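Local coordinates for uncharacterized protein (Peptoclostridium difficile 630, PDB 4YCS) that is of unknown function but, as a putative lipoprotein fragment related to PnrA-like substrate-binding proteins, may take part in capturing a small solute for an ABC transporter, at residues K8-I13 against L30-A35; L39-N44 against G121-K126; N56-L61 against A74-P79; I60-N65 against Q90-I95; K78-V83 against Y97-Q102. One frame throughout, in Å; residues are numbered along the deposited sequence.

Contact 1: residues K8-I13 against L30-A35; sequences KSVSMI and LALNNA
Leu32 holds CG anti to its backbone N (chi1 -177°), and this sends both of its methyl branches from helix 22-38 down onto strand 8-15, where Val10 and Met12 receive one each. Val10 CG1 lies 3.6 Å from Leu32 CD1. The same Leu32 CD1 is 4.0 Å from Val10 CB, and the two side chains run past each other in opposite directions rather than meeting end on. Met12, a selenomethionine, and Leu32 instead reach toward each other, tip to tip, with Leu32 CD2 4.0 Å from Met12 CB. Because the Met12 chain bends at its last torsion (chi3 -85°), its methyl CE comes to 4.1 Å from Leu32 CB. Each methyl of Leu32 therefore has its own partner on the strand, Val10 for CD1 and Met12 for CD2, and Leu32 supplies about half of the 159 Å² buried here. No hydrogen bond crosses, as expected of a buried, purely apolar seam.

The pairing joins the first strand and helix of the beta-alpha-beta unit 8-15, 22-38, 41-48. Val10 and Met12 also touch Ile70 of strand 68-72, Leu32 touches Thr43 of strand 41-48, and helix 118-127 lies alongside through Met127 on Val10 and Ile123 on Ala35.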
# COMPACT_ATOMS: atom_id res chain seq x y z
N LYS A 8 12.72 -7.93 -5.57
CA LYS A 8 12.11 -7.19 -4.50
C LYS A 8 10.69 -7.62 -4.50
O LYS A 8 10.27 -8.28 -5.44
CB LYS A 8 12.30 -5.70 -4.77
CG LYS A 8 13.76 -5.35 -4.61
CD LYS A 8 14.00 -3.98 -4.04
CE LYS A 8 15.48 -3.73 -4.00
NZ LYS A 8 15.76 -2.40 -3.41
N SER A 9 9.97 -7.32 -3.43
CA SER A 9 8.58 -7.74 -3.29
C SER A 9 7.72 -6.58 -2.74
O SER A 9 8.20 -5.80 -1.92
CB SER A 9 8.44 -9.00 -2.40
OG SER A 9 8.99 -8.74 -1.12
N VAL A 10 6.47 -6.55 -3.19
CA VAL A 10 5.47 -5.51 -2.82
C VAL A 10 4.18 -6.21 -2.45
O VAL A 10 3.74 -7.13 -3.13
CB VAL A 10 5.25 -4.53 -4.01
CG1 VAL A 10 4.21 -3.47 -3.66
CG2 VAL A 10 6.53 -3.85 -4.37
N SER A 11 3.58 -5.82 -1.34
CA SER A 11 2.29 -6.35 -0.94
C SER A 11 1.29 -5.19 -0.88
O SER A 11 1.65 -4.10 -0.46
CB SER A 11 2.37 -6.97 0.45
OG SER A 11 1.09 -7.53 0.76
N MSE A 12 0.07 -5.45 -1.31
CA MSE A 12 -0.99 -4.47 -1.32
C MSE A 12 -2.15 -4.99 -0.51
O MSE A 12 -2.58 -6.12 -0.71
CB MSE A 12 -1.43 -4.18 -2.77
CG MSE A 12 -2.49 -3.12 -2.88
SE MSE A 12 -2.82 -2.59 -4.76
CE MSE A 12 -1.42 -1.24 -5.02
N ILE A 13 -2.63 -4.18 0.43
CA ILE A 13 -3.79 -4.52 1.29
C ILE A 13 -4.95 -3.56 0.90
O ILE A 13 -4.78 -2.35 0.84
CB ILE A 13 -3.45 -4.55 2.80
CG1 ILE A 13 -4.68 -4.88 3.63
CG2 ILE A 13 -2.88 -3.23 3.28
CD1 ILE A 13 -4.36 -5.30 5.05
N LEU A 30 -4.02 -2.22 -10.97
CA LEU A 30 -3.48 -2.08 -12.30
C LEU A 30 -2.10 -1.45 -12.22
O LEU A 30 -1.17 -1.87 -12.93
CB LEU A 30 -4.37 -1.17 -13.14
CG LEU A 30 -3.87 -0.78 -14.54
CD1 LEU A 30 -3.73 -2.01 -15.46
CD2 LEU A 30 -4.77 0.30 -15.20
N ALA A 31 -1.98 -0.42 -11.38
CA ALA A 31 -0.71 0.25 -11.16
C ALA A 31 0.40 -0.73 -10.72
O ALA A 31 1.56 -0.64 -11.17
CB ALA A 31 -0.89 1.33 -10.14
N LEU A 32 0.02 -1.66 -9.84
CA LEU A 32 0.94 -2.64 -9.27
C LEU A 32 1.35 -3.63 -10.35
O LEU A 32 2.54 -3.85 -10.59
CB LEU A 32 0.31 -3.36 -8.08
CG LEU A 32 1.18 -4.37 -7.31
CD1 LEU A 32 2.43 -3.70 -6.77
CD2 LEU A 32 0.42 -5.02 -6.16
N ASN A 33 0.37 -4.14 -11.05
CA ASN A 33 0.63 -4.97 -12.22
C ASN A 33 1.52 -4.32 -13.29
O ASN A 33 2.39 -4.98 -13.86
CB ASN A 33 -0.66 -5.47 -12.81
CG ASN A 33 -0.49 -6.85 -13.42
OD1 ASN A 33 -0.34 -6.98 -14.63
ND2 ASN A 33 -0.47 -7.88 -12.56
N ASN A 34 1.32 -3.03 -13.54
CA ASN A 34 2.14 -2.28 -14.50
C ASN A 34 3.58 -2.11 -14.02
O ASN A 34 4.54 -2.22 -14.80
CB ASN A 34 1.54 -0.87 -14.75
CG ASN A 34 0.29 -0.89 -15.66
OD1 ASN A 34 0.15 -1.72 -16.52
ND2 ASN A 34 -0.59 0.09 -15.46
N ALA A 35 3.74 -1.82 -12.75
CA ALA A 35 5.07 -1.73 -12.16
C ALA A 35 5.82 -3.06 -12.32
O ALA A 35 6.98 -3.06 -12.68
CB ALA A 35 4.98 -1.33 -10.71

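Contact 2: residues L39-N44 against G121-K126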
# COMPACT_ATOMS: atom_id res chain seq x y z
N LEU A 39 9.65 -3.97 -13.73
CA LEU A 39 10.63 -4.28 -12.73
C LEU A 39 10.69 -5.77 -12.48
O LEU A 39 9.82 -6.52 -12.88
CB LEU A 39 10.22 -3.59 -11.43
CG LEU A 39 9.79 -2.13 -11.51
CD1 LEU A 39 8.92 -1.78 -10.29
CD2 LEU A 39 11.02 -1.24 -11.61
N ASN A 40 11.67 -6.18 -11.70
CA ASN A 40 11.75 -7.54 -11.21
C ASN A 40 11.16 -7.61 -9.81
O ASN A 40 11.89 -7.55 -8.77
CB ASN A 40 13.21 -8.00 -11.23
CG ASN A 40 13.38 -9.41 -10.67
OD1 ASN A 40 12.42 -10.19 -10.65
ND2 ASN A 40 14.59 -9.71 -10.17
N ILE A 41 9.83 -7.70 -9.74
CA ILE A 41 9.22 -7.71 -8.45
C ILE A 41 8.18 -8.80 -8.32
O ILE A 41 7.44 -9.11 -9.28
CB ILE A 41 8.61 -6.33 -8.02
CG1 ILE A 41 7.55 -5.86 -8.97
CG2 ILE A 41 9.70 -5.29 -7.88
CD1 ILE A 41 6.62 -4.80 -8.36
N ASP A 42 8.13 -9.39 -7.13
CA ASP A 42 7.04 -10.27 -6.72
C ASP A 42 5.89 -9.44 -6.18
O ASP A 42 6.17 -8.45 -5.52
CB ASP A 42 7.51 -11.21 -5.62
CG ASP A 42 8.45 -12.31 -6.16
OD1 ASP A 42 8.74 -12.26 -7.37
OD2 ASP A 42 8.86 -13.20 -5.36
N THR A 43 4.65 -9.87 -6.35
CA THR A 43 3.52 -9.16 -5.73
C THR A 43 2.63 -10.08 -4.95
O THR A 43 2.59 -11.31 -5.19
CB THR A 43 2.66 -8.41 -6.81
OG1 THR A 43 2.05 -9.34 -7.70
CG2 THR A 43 3.58 -7.45 -7.61
N ASN A 44 1.88 -9.47 -4.03
CA ASN A 44 0.95 -10.15 -3.19
C ASN A 44 -0.19 -9.16 -2.88
O ASN A 44 0.04 -7.94 -2.84
CB ASN A 44 1.72 -10.59 -1.93
CG ASN A 44 0.85 -11.13 -0.83
OD1 ASN A 44 0.52 -10.42 0.15
ND2 ASN A 44 0.52 -12.41 -0.93
N GLY A 121 5.18 4.52 -11.09
CA GLY A 121 6.44 5.21 -11.12
C GLY A 121 7.05 5.23 -9.74
O GLY A 121 8.24 4.99 -9.56
N LEU A 122 6.20 5.54 -8.77
CA LEU A 122 6.67 5.62 -7.38
C LEU A 122 7.22 4.28 -6.92
O LEU A 122 8.23 4.22 -6.27
CB LEU A 122 5.54 6.05 -6.47
CG LEU A 122 6.00 6.20 -5.05
CD1 LEU A 122 6.34 7.64 -4.73
CD2 LEU A 122 4.94 5.65 -4.13
N ILE A 123 6.55 3.20 -7.31
CA ILE A 123 6.94 1.87 -6.90
C ILE A 123 8.31 1.61 -7.54
O ILE A 123 9.24 1.12 -6.88
CB ILE A 123 5.85 0.83 -7.32
CG1 ILE A 123 4.52 1.10 -6.55
CG2 ILE A 123 6.34 -0.57 -7.05
CD1 ILE A 123 3.25 0.42 -7.06
N ALA A 124 8.44 1.92 -8.82
CA ALA A 124 9.71 1.73 -9.54
C ALA A 124 10.86 2.48 -8.90
O ALA A 124 11.96 1.96 -8.74
CB ALA A 124 9.57 2.16 -10.98
N GLY A 125 10.62 3.73 -8.54
CA GLY A 125 11.64 4.54 -7.92
C GLY A 125 12.00 4.00 -6.56
O GLY A 125 13.17 3.98 -6.20
N LYS A 126 11.02 3.58 -5.78
CA LYS A 126 11.33 2.98 -4.46
C LYS A 126 12.10 1.66 -4.54
O LYS A 126 12.89 1.37 -3.66
CB LYS A 126 10.06 2.74 -3.62
CG LYS A 126 9.43 4.06 -3.20
CD LYS A 126 8.37 3.89 -2.16
CE LYS A 126 8.84 4.44 -0.83
NZ LYS A 126 8.78 5.93 -0.83
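Leu39 and Ala124 bury the most surface here, 55 and 35 Å² of a total of 135 Å², and Ile123 adds 29 Å². The isobutyl group of Leu39 comes to rest against the helix backbone itself: CD1 lies 3.7 Å from Ala124 CA and 4.0 Å from Ala124 N, while CD2 sits 3.7 Å from Ala124 CB. With only CB on Ala124, the leucine methyls meet CA, N and CB of the helix directly. The first torsion (chi1 -46°) puts Leu39 CG opposite its carbonyl carbon and beside the backbone N, which directs the fork toward the helix.

Leu39 belongs to the turn between helix 22-38 and strand 41-48, whereas Ala124 lies on helix 118-127; the contact therefore brings the last helix of this fragment against the connection inside the first beta-alpha-beta unit of this Rossmann-like alpha/beta domain. Seventy-six residues separate the two segments. Ile123, one residue before Ala124, faces inward and offers CG2 to two partners, Leu39 CD1 at 4.3 Å and Ile41 CD1 at 4.4 Å. These are looser approaches than those of Ala124, and Ile41 contributes little buried area. Ile123 also touches Ala35 of helix 22-38, and Ile41 packs on Val10 of the neighbouring strand 8-15.

Contact 3: residues N56-L61 against A74-P79; sequences NSIDIL and ARFAKP
Within the helical layer on one face of the parallel sheet, helix 54-62 packs against a 3-10 turn and the helical residues that follow it, and Ile58 makes the junction with Phe76 and Pro79. Phe76 closes the short 3-10 turn, 74-76, in which Ala77 N is bonded to Ala74 O at 3.1 Å; Pro79 lies in the helix that follows. The reaching group is the end of Ile58. Its CG1 stands beside the backbone N (chi1 -62°) and the next torsion is extended (chi2 165°), which carries CD1 outward to the second segment. There CD1 lies 4.2 Å from Phe76 CD1, meeting the ring at a slant. Ile58 CD1 is also 4.3 Å from the carbonyl carbon Pro79 C, so the one methyl touches both the ring and the helix backbone. Both distances are those of modest van der Waals contact, and Ile58 accounts for 57 of the 101 Å² buried. No hydrogen bond crosses between the segments.

Further apolar groups complete the junction. The Phe76 ring meets that of Phe54, with planes at about 30°, and rests on Ile13 of strand 8-15 and Ala71 of strand 68-72. Pro79 touches Phe54 and Ser55 at the beginning of helix 54-62, placing the contact between two helices with the sheet beneath.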
# COMPACT_ATOMS: atom_id res chain seq x y z
N ASN A 56 -3.69 -6.04 12.59
CA ASN A 56 -3.09 -7.36 12.66
C ASN A 56 -2.52 -7.79 11.29
O ASN A 56 -1.43 -8.35 11.19
CB ASN A 56 -4.10 -8.40 13.13
CG ASN A 56 -3.48 -9.77 13.29
OD1 ASN A 56 -2.60 -9.97 14.12
ND2 ASN A 56 -3.92 -10.71 12.47
N SER A 57 -3.30 -7.58 10.26
CA SER A 57 -2.92 -7.96 8.91
C SER A 57 -1.67 -7.20 8.42
O SER A 57 -0.83 -7.80 7.72
CB SER A 57 -4.11 -7.77 7.98
OG SER A 57 -5.07 -8.83 8.21
N ILE A 58 -1.56 -5.91 8.75
CA ILE A 58 -0.40 -5.12 8.37
C ILE A 58 0.83 -5.57 9.14
O ILE A 58 1.97 -5.69 8.59
CB ILE A 58 -0.65 -3.61 8.51
CG1 ILE A 58 -1.77 -3.15 7.58
CG2 ILE A 58 0.62 -2.85 8.15
CD1 ILE A 58 -2.33 -1.77 7.90
N ASP A 59 0.62 -5.91 10.41
CA ASP A 59 1.69 -6.43 11.24
C ASP A 59 2.26 -7.75 10.69
O ASP A 59 3.48 -7.95 10.66
CB ASP A 59 1.19 -6.60 12.68
CG ASP A 59 2.29 -7.05 13.59
OD1 ASP A 59 2.86 -6.19 14.26
OD2 ASP A 59 2.60 -8.26 13.58
N ILE A 60 1.37 -8.64 10.25
CA ILE A 60 1.83 -9.85 9.59
C ILE A 60 2.67 -9.54 8.35
O ILE A 60 3.69 -10.19 8.14
CB ILE A 60 0.64 -10.75 9.20
CG1 ILE A 60 -0.03 -11.37 10.46
CG2 ILE A 60 1.10 -11.84 8.25
CD1 ILE A 60 -1.43 -11.94 10.17
N LEU A 61 2.24 -8.59 7.51
CA LEU A 61 3.00 -8.21 6.31
C LEU A 61 4.37 -7.66 6.65
O LEU A 61 5.35 -7.90 5.89
CB LEU A 61 2.22 -7.21 5.44
CG LEU A 61 0.88 -7.68 4.86
CD1 LEU A 61 0.21 -6.58 4.07
CD2 LEU A 61 1.04 -8.91 4.00
N ALA A 74 -8.64 5.34 2.96
CA ALA A 74 -8.53 6.14 4.17
C ALA A 74 -8.84 5.33 5.43
O ALA A 74 -8.38 5.69 6.51
CB ALA A 74 -9.47 7.35 4.09
N ARG A 75 -9.58 4.24 5.31
CA ARG A 75 -9.84 3.41 6.50
C ARG A 75 -8.57 2.75 7.07
O ARG A 75 -8.59 2.31 8.23
CB ARG A 75 -10.90 2.36 6.24
CG ARG A 75 -12.30 2.94 6.11
CD ARG A 75 -13.34 2.01 6.71
NE ARG A 75 -13.37 0.69 6.08
CZ ARG A 75 -13.99 -0.37 6.59
NH1 ARG A 75 -14.66 -0.26 7.72
NH2 ARG A 75 -13.96 -1.55 5.97
N PHE A 76 -7.48 2.70 6.30
CA PHE A 76 -6.20 2.17 6.84
C PHE A 76 -5.37 3.18 7.64
O PHE A 76 -4.39 2.77 8.30
CB PHE A 76 -5.34 1.56 5.73
CG PHE A 76 -5.90 0.32 5.18
CD1 PHE A 76 -5.87 -0.83 5.92
CD2 PHE A 76 -6.49 0.31 3.92
CE1 PHE A 76 -6.40 -2.00 5.41
CE2 PHE A 76 -6.99 -0.85 3.39
CZ PHE A 76 -6.93 -2.00 4.14
N ALA A 77 -5.77 4.46 7.60
CA ALA A 77 -4.99 5.55 8.20
C ALA A 77 -4.50 5.22 9.60
O ALA A 77 -3.29 5.17 9.85
CB ALA A 77 -5.80 6.85 8.20
N LYS A 78 -5.44 4.94 10.49
CA LYS A 78 -5.10 4.70 11.90
C LYS A 78 -4.33 3.38 12.16
O LYS A 78 -3.33 3.40 12.86
CB LYS A 78 -6.34 4.81 12.81
CG LYS A 78 -6.82 6.25 13.05
CD LYS A 78 -5.92 7.07 13.98
CE LYS A 78 -6.43 8.50 14.16
NZ LYS A 78 -6.29 9.33 12.92
N PRO A 79 -4.80 2.24 11.62
CA PRO A 79 -4.06 0.99 11.86
C PRO A 79 -2.67 0.98 11.23
O PRO A 79 -1.78 0.36 11.78
CB PRO A 79 -4.95 -0.09 11.26
CG PRO A 79 -5.86 0.63 10.36
CD PRO A 79 -6.08 1.98 10.95

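Contact 4: residues I60-N65 against Q90-I95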
# COMPACT_ATOMS: atom_id res chain seq x y z
N ILE A 60 1.37 -8.64 10.25
CA ILE A 60 1.83 -9.85 9.59
C ILE A 60 2.67 -9.54 8.35
O ILE A 60 3.69 -10.19 8.14
CB ILE A 60 0.64 -10.75 9.20
CG1 ILE A 60 -0.03 -11.37 10.46
CG2 ILE A 60 1.10 -11.84 8.25
CD1 ILE A 60 -1.43 -11.94 10.17
N LEU A 61 2.24 -8.59 7.51
CA LEU A 61 3.00 -8.21 6.31
C LEU A 61 4.37 -7.66 6.65
O LEU A 61 5.35 -7.90 5.89
CB LEU A 61 2.22 -7.21 5.44
CG LEU A 61 0.88 -7.68 4.86
CD1 LEU A 61 0.21 -6.58 4.07
CD2 LEU A 61 1.04 -8.91 4.00
N CYS A 62 4.48 -6.97 7.79
CA CYS A 62 5.78 -6.46 8.27
C CYS A 62 6.74 -7.57 8.68
O CYS A 62 7.93 -7.33 8.81
CB CYS A 62 5.56 -5.50 9.43
SG CYS A 62 4.73 -3.99 8.99
N ASN A 63 6.22 -8.78 8.83
CA ASN A 63 7.05 -9.98 9.14
C ASN A 63 7.13 -10.95 7.98
O ASN A 63 7.54 -12.05 8.18
CB ASN A 63 6.49 -10.66 10.40
CG ASN A 63 6.79 -9.84 11.64
OD1 ASN A 63 7.91 -9.85 12.13
ND2 ASN A 63 5.82 -9.09 12.09
N ASP A 64 6.76 -10.52 6.77
CA ASP A 64 6.81 -11.37 5.57
C ASP A 64 7.80 -10.87 4.48
O ASP A 64 7.65 -11.23 3.35
CB ASP A 64 5.43 -11.41 4.90
CG ASP A 64 4.45 -12.32 5.59
OD1 ASP A 64 4.91 -13.22 6.31
OD2 ASP A 64 3.23 -12.17 5.35
N ASN A 65 8.74 -10.01 4.84
CA ASN A 65 9.82 -9.60 3.97
C ASN A 65 9.33 -8.90 2.67
O ASN A 65 9.69 -9.30 1.56
CB ASN A 65 10.73 -10.82 3.68
CG ASN A 65 12.14 -10.39 3.19
OD1 ASN A 65 12.76 -9.47 3.72
ND2 ASN A 65 12.60 -11.04 2.13
N GLN A 90 10.55 -0.35 7.83
CA GLN A 90 9.59 -0.86 6.83
C GLN A 90 9.01 0.33 6.06
O GLN A 90 8.57 1.31 6.66
CB GLN A 90 8.47 -1.61 7.47
CG GLN A 90 7.39 -2.11 6.51
CD GLN A 90 7.90 -3.10 5.51
OE1 GLN A 90 8.50 -4.13 5.85
NE2 GLN A 90 7.69 -2.80 4.25
N GLN A 91 9.04 0.24 4.73
CA GLN A 91 8.46 1.27 3.89
C GLN A 91 7.03 0.96 3.63
O GLN A 91 6.68 -0.15 3.21
CB GLN A 91 9.21 1.42 2.54
CG GLN A 91 10.66 1.83 2.68
CD GLN A 91 10.79 3.16 3.42
OE1 GLN A 91 10.17 4.16 3.03
NE2 GLN A 91 11.57 3.16 4.51
N PHE A 92 6.19 1.97 3.82
CA PHE A 92 4.78 1.87 3.54
C PHE A 92 4.28 3.00 2.63
O PHE A 92 4.91 4.05 2.51
CB PHE A 92 4.00 2.02 4.79
CG PHE A 92 4.35 1.09 5.89
CD1 PHE A 92 3.61 -0.08 6.07
CD2 PHE A 92 5.30 1.43 6.84
CE1 PHE A 92 3.84 -0.90 7.14
CE2 PHE A 92 5.52 0.60 7.94
CZ PHE A 92 4.78 -0.57 8.08
N ALA A 93 3.13 2.76 1.99
CA ALA A 93 2.43 3.75 1.17
C ALA A 93 0.95 3.65 1.48
O ALA A 93 0.47 2.55 1.76
CB ALA A 93 2.66 3.55 -0.31
N ILE A 94 0.25 4.78 1.49
CA ILE A 94 -1.17 4.77 1.65
C ILE A 94 -1.81 5.58 0.52
O ILE A 94 -1.31 6.66 0.18
CB ILE A 94 -1.59 5.25 3.03
CG1 ILE A 94 -3.09 5.00 3.21
CG2 ILE A 94 -1.14 6.70 3.30
CD1 ILE A 94 -3.57 5.20 4.65
N ILE A 95 -2.86 5.00 -0.08
CA ILE A 95 -3.59 5.64 -1.17
C ILE A 95 -4.89 6.31 -0.65
O ILE A 95 -5.71 5.68 0.01
CB ILE A 95 -3.90 4.66 -2.26
CG1 ILE A 95 -2.59 4.14 -2.87
CG2 ILE A 95 -4.76 5.32 -3.35
CD1 ILE A 95 -2.79 2.88 -3.66
O HOH W 1 7.72 -6.77 5.41
O HOH W 2 9.08 -4.92 8.36
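Gln90, in the loop leading into strand 91-95, and Phe92 of that strand meet Cys62 of helix 54-62. Followed outward, the Gln90 side chain begins with CB directed toward the segment 60-65. Next comes CG, which does two things: it lies 4.1 Å from Cys62 SG, and it stands 3.4 Å above the plane of the Phe92 ring, offset toward the rim. A bend at the second torsion (chi2 63°) then turns the amide so that its two ends face different partners. One water lies 2.8 Å from Gln90 OE1 and 2.7 Å from the carbonyl Leu61 O. A second water, which donates to both, links OE1 to Cys62 O, each at 2.7 Å. NE2 turns back to the next residue and gives a nearly straight bond to Gln91 O (3.0 Å, 164°). Gln91 O lies in the Gln90 amide plane, whereas NE2 stands above the plane of the Gln91 carbonyl; NE2 also bonds Tyr66 O.

Cys62 SG closes the contact at the ring edge, 3.5 Å from Phe92 CZ and 75° off the ring normal seen from the centroid. This is a sulfur-aromatic contact near the plane of the ring. Cys62 also touches Val83 of helix 77-84.

The chemistry is split: sulfur, methylene and ring pack without hydrogen bonds, while bonds at both ends of the amide fix its rotation. The second water bridges OE1 and Cys62 O, whereas the first may divide its protons among further acceptors besides OE1 and Leu61 O.

Contact 5: residues K78-V83 against Y97-Q102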
# COMPACT_ATOMS: atom_id res chain seq x y z
N LYS A 78 -5.44 4.94 10.49
CA LYS A 78 -5.10 4.70 11.90
C LYS A 78 -4.33 3.38 12.16
O LYS A 78 -3.33 3.40 12.86
CB LYS A 78 -6.34 4.81 12.81
CG LYS A 78 -6.82 6.25 13.05
CD LYS A 78 -5.92 7.07 13.98
CE LYS A 78 -6.43 8.50 14.16
NZ LYS A 78 -6.29 9.33 12.92
N PRO A 79 -4.80 2.24 11.62
CA PRO A 79 -4.06 0.99 11.86
C PRO A 79 -2.67 0.98 11.23
O PRO A 79 -1.78 0.36 11.78
CB PRO A 79 -4.95 -0.09 11.26
CG PRO A 79 -5.86 0.63 10.36
CD PRO A 79 -6.08 1.98 10.95
N LEU A 80 -2.49 1.70 10.14
CA LEU A 80 -1.18 1.79 9.48
C LEU A 80 -0.20 2.65 10.26
O LEU A 80 0.97 2.30 10.38
CB LEU A 80 -1.31 2.33 8.06
CG LEU A 80 -0.01 2.45 7.24
CD1 LEU A 80 0.42 1.05 6.80
CD2 LEU A 80 -0.22 3.38 6.05
N GLU A 81 -0.66 3.78 10.77
CA GLU A 81 0.20 4.64 11.59
C GLU A 81 0.70 3.89 12.84
O GLU A 81 1.88 3.95 13.17
CB GLU A 81 -0.55 5.89 12.00
CG GLU A 81 0.31 6.84 12.81
CD GLU A 81 -0.31 8.22 13.01
OE1 GLU A 81 -1.56 8.37 12.89
OE2 GLU A 81 0.48 9.16 13.28
N MSE A 82 -0.21 3.20 13.51
CA MSE A 82 0.12 2.35 14.67
C MSE A 82 1.20 1.32 14.37
O MSE A 82 2.13 1.14 15.17
CB MSE A 82 -1.16 1.63 15.10
CG MSE A 82 -1.03 0.87 16.43
SE MSE A 82 -2.58 -0.35 16.73
CE MSE A 82 -1.54 -2.04 16.67
N VAL A 83 1.08 0.60 13.25
CA VAL A 83 2.00 -0.48 12.96
C VAL A 83 3.35 0.06 12.43
O VAL A 83 4.40 -0.46 12.70
CB VAL A 83 1.36 -1.49 12.00
CG1 VAL A 83 2.37 -2.56 11.59
CG2 VAL A 83 0.14 -2.12 12.64
N TYR A 97 -5.10 9.26 1.30
CA TYR A 97 -5.01 9.82 2.66
C TYR A 97 -3.68 10.55 2.88
O TYR A 97 -2.59 10.05 2.54
CB TYR A 97 -5.23 8.74 3.73
CG TYR A 97 -5.30 9.33 5.11
CD1 TYR A 97 -4.15 9.48 5.88
CD2 TYR A 97 -6.50 9.79 5.63
CE1 TYR A 97 -4.21 10.05 7.14
CE2 TYR A 97 -6.57 10.35 6.89
CZ TYR A 97 -5.43 10.49 7.62
OH TYR A 97 -5.51 11.04 8.85
N GLU A 98 -3.77 11.71 3.50
CA GLU A 98 -2.60 12.49 3.86
C GLU A 98 -2.65 12.74 5.35
O GLU A 98 -3.66 13.19 5.86
CB GLU A 98 -2.56 13.81 3.08
CG GLU A 98 -1.85 13.68 1.74
CD GLU A 98 -1.93 14.94 0.88
OE1 GLU A 98 -1.50 16.03 1.33
OE2 GLU A 98 -2.42 14.84 -0.26
N TYR A 99 -1.56 12.42 6.05
CA TYR A 99 -1.46 12.66 7.50
C TYR A 99 -1.08 14.12 7.77
O TYR A 99 -0.33 14.72 6.99
CB TYR A 99 -0.37 11.78 8.11
CG TYR A 99 -0.70 10.31 8.10
CD1 TYR A 99 -0.37 9.51 7.01
CD2 TYR A 99 -1.32 9.73 9.18
CE1 TYR A 99 -0.69 8.17 7.00
CE2 TYR A 99 -1.63 8.39 9.17
CZ TYR A 99 -1.31 7.61 8.09
OH TYR A 99 -1.63 6.28 8.12
N ASP A 100 -1.56 14.68 8.87
CA ASP A 100 -1.19 16.07 9.21
C ASP A 100 0.28 16.12 9.56
O ASP A 100 1.01 17.00 9.09
CB ASP A 100 -2.01 16.60 10.38
CG ASP A 100 -3.45 16.80 10.03
OD1 ASP A 100 -3.74 17.47 9.02
OD2 ASP A 100 -4.31 16.27 10.75
N LYS A 101 0.69 15.15 10.37
CA LYS A 101 2.09 14.96 10.71
C LYS A 101 2.56 13.62 10.09
O LYS A 101 2.46 12.55 10.71
CB LYS A 101 2.30 15.05 12.23
CG LYS A 101 1.27 14.31 13.09
CD LYS A 101 1.36 14.67 14.57
CE LYS A 101 0.40 15.79 14.94
NZ LYS A 101 0.41 16.06 16.40
N GLN A 102 3.06 13.71 8.86
CA GLN A 102 3.46 12.54 8.04
C GLN A 102 4.56 11.66 8.65
O GLN A 102 5.69 12.10 8.79
CB GLN A 102 3.90 12.99 6.63
CG GLN A 102 3.92 11.86 5.59
CD GLN A 102 2.53 11.38 5.17
OE1 GLN A 102 1.55 12.09 5.30
NE2 GLN A 102 2.45 10.17 4.64
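Tyr99 meets Glu81 with CE2 and Leu80 with its hydroxyl, and supplies 83 of the 197 Å² buried. Glu81 runs alongside in the opposite direction: its CB is 3.9 Å from Tyr99 CE2. With CG opposite the backbone N (chi1 -177°) and the chain extended beyond, Glu81 carries OE1 out to 3.7 Å from Tyr99 CE2. The carboxylate and ring planes are 70° apart; OE1 meets a ring carbon, so this is packing and not a hydrogen bond. Leu80 crosses the tyrosine at about a right angle, with CD2 3.8 Å from Tyr99 OH. That hydroxyl has its polar partner just before the segment, in a hydrogen bond with Ala77 O of helix 77-84.

The contact thus ties this helix to the irregular loop that links strands 91-95 and 106-109, the last two strands of the parallel sheet. Behind the ring stands Tyr97, whose CE1 lies 3.5 Å above the centre of Tyr99; the edge of one tyrosine addresses the face of the other. Within the loop, Gln102 OE1 accepts Tyr99 N at 3.2 Å with an N-H...O angle of 143°, and this OE1 also lies in plane at the edge of the Tyr99 ring. The other end of the amide, NE2, bonds Ile106 O and Ser108 OG on the edge strand. Farther out, Lys78 NZ comes only to 4.5 Å from Tyr97 OH, too far for a hydrogen bond.

Overall arrangement
The five contacts are spread over both faces of one parallel sheet, ordered 41-48, 8-15, 68-72, 91-95, 106-109. On one face, contact 1 sets helix 22-38 on strand 8-15 and contact 2 brings helix 118-127 to strand 41-48, centres 6 Å apart. On the other, contact 3 joins helices 54-62 and 77-84; contact 4 shares the first with it (9 Å) and adds strand 91-95, and contact 5 shares the second (10 Å). Contact 1 closes first along the chain, while contact 2 spans the other three. Contacts 2 and 5 are farthest separated, at 22 Å between centres. Together they show a three-layer alpha/beta fold, consistent with one lobe of a periplasmic-binding-protein-like domain.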